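Local coordinates for protein aerobactin synthase IucA (Klebsiella pneumoniae subsp. pneumoniae, PDB 5JM8) that probably joins a hydroxylysine derivative to citrate, with ATP and magnesium, in the synthesis of the siderophore aerobactin, at residues A[79-82]-A[83-86]. Numbering follows the deposited sequence.
Sequences PVDF and ATLS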
# COMPACT_ATOMS: atom_id res chain seq x y z
N PRO A 79 -4.36 51.55 -18.72
CA PRO A 79 -4.61 50.35 -17.91
C PRO A 79 -4.90 50.66 -16.45
O PRO A 79 -4.40 51.65 -15.91
CB PRO A 79 -3.31 49.55 -18.04
CG PRO A 79 -2.65 50.07 -19.26
CD PRO A 79 -3.02 51.51 -19.34
N VAL A 80 -5.71 49.82 -15.82
CA VAL A 80 -6.00 49.93 -14.39
C VAL A 80 -5.86 48.56 -13.73
O VAL A 80 -6.31 47.55 -14.28
CB VAL A 80 -7.41 50.49 -14.12
CG1 VAL A 80 -7.48 51.96 -14.53
CG2 VAL A 80 -8.47 49.68 -14.85
N ASP A 81 -5.23 48.52 -12.55
CA ASP A 81 -5.09 47.27 -11.82
C ASP A 81 -6.43 46.88 -11.20
O ASP A 81 -7.40 47.63 -11.28
CB ASP A 81 -4.00 47.38 -10.74
CG ASP A 81 -4.26 48.49 -9.73
OD1 ASP A 81 -5.42 48.92 -9.58
OD2 ASP A 81 -3.29 48.93 -9.08
N PHE A 82 -6.48 45.71 -10.58
CA PHE A 82 -7.72 45.20 -10.02
C PHE A 82 -8.20 46.05 -8.85
O PHE A 82 -9.40 46.25 -8.66
CB PHE A 82 -7.55 43.74 -9.57
CG PHE A 82 -8.77 43.18 -8.90
CD1 PHE A 82 -9.94 42.98 -9.62
CD2 PHE A 82 -8.75 42.84 -7.56
CE1 PHE A 82 -11.06 42.47 -9.01
CE2 PHE A 82 -9.87 42.32 -6.94
CZ PHE A 82 -11.03 42.14 -7.67
N ALA A 83 -7.25 46.54 -8.05
CA ALA A 83 -7.57 47.38 -6.90
C ALA A 83 -8.24 48.67 -7.35
O ALA A 83 -9.14 49.17 -6.68
CB ALA A 83 -6.31 47.68 -6.11
N THR A 84 -7.81 49.19 -8.49
CA THR A 84 -8.37 50.43 -9.03
C THR A 84 -9.78 50.19 -9.57
O THR A 84 -10.74 50.81 -9.11
CB THR A 84 -7.49 51.02 -10.15
OG1 THR A 84 -6.17 51.28 -9.65
CG2 THR A 84 -8.08 52.32 -10.68
N LEU A 85 -9.91 49.30 -10.55
CA LEU A 85 -11.19 49.09 -11.23
C LEU A 85 -12.30 48.65 -10.27
O LEU A 85 -13.47 48.97 -10.48
CB LEU A 85 -11.04 48.06 -12.37
CG LEU A 85 -10.58 46.63 -12.05
CD1 LEU A 85 -11.72 45.73 -11.59
CD2 LEU A 85 -9.91 46.03 -13.28
N SER A 86 -11.92 47.91 -9.23
CA SER A 86 -12.87 47.45 -8.23
C SER A 86 -13.36 48.60 -7.37
O SER A 86 -14.53 48.67 -7.02
CB SER A 86 -12.24 46.37 -7.35
OG SER A 86 -11.00 46.83 -6.84
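With chi1 at 58°, Asp81 carries its carboxylate between its own backbone N and carbonyl carbon, and this, with chi2 at 21°, carries OD1 over to Thr84. Thr84 brings its hydroxyl to meet it by setting OG1 beside its own backbone N, chi1 -58°. Asp81 is the N-cap of helix 82-96. Asp81 OD1 accepts from Thr84 N at 2.6 Å; the donor N lies nearly in line with the CG-OD1 bond, though the N-H is bent away from straight. The same oxygen also takes the hydroxyl of Thr84, and Thr84 OG1 to Asp81 OD1 is a very short 2.5 Å. Two donors of one residue thus grip OD1 and fix the rotation of the carboxylate. Their partial positive charge, with that of the helix N-terminus, would probably favour the ionised acid.

Asp81 O starts the helical pattern with a nearly straight bond from Leu85 N, 3.1 Å. One residue on, Phe82 O receives two donors from Ser86. Ser86 N comes in tilted from the carbonyl plane of Phe82, and Ser86 OG adds a very short bond of 2.5 Å to Phe82 O.

Val80 CG1 meets Thr84 CG2 at 3.9 Å, and Val80 CG2 lies against Leu85 CB. The Phe82 ring has Ser86 CB over one face, while Leu85 CD1 approaches the ring obliquely, 3.8 Å from Phe82 CD1.

The turn joins strand 77-80, an edge strand of the antiparallel sheet within this chain, to helix 82-96. Val80 and Leu85 pack on Ala69 of strand 64-72 and Leu50 of strand 49-54. Phe82 stacks on His115 of helix 101-124, and Ser86 OG is hydrogen-bonded to His108 of that helix. Helix 14-26 meets Phe82 through Ala16 and Leu85 through Leu20.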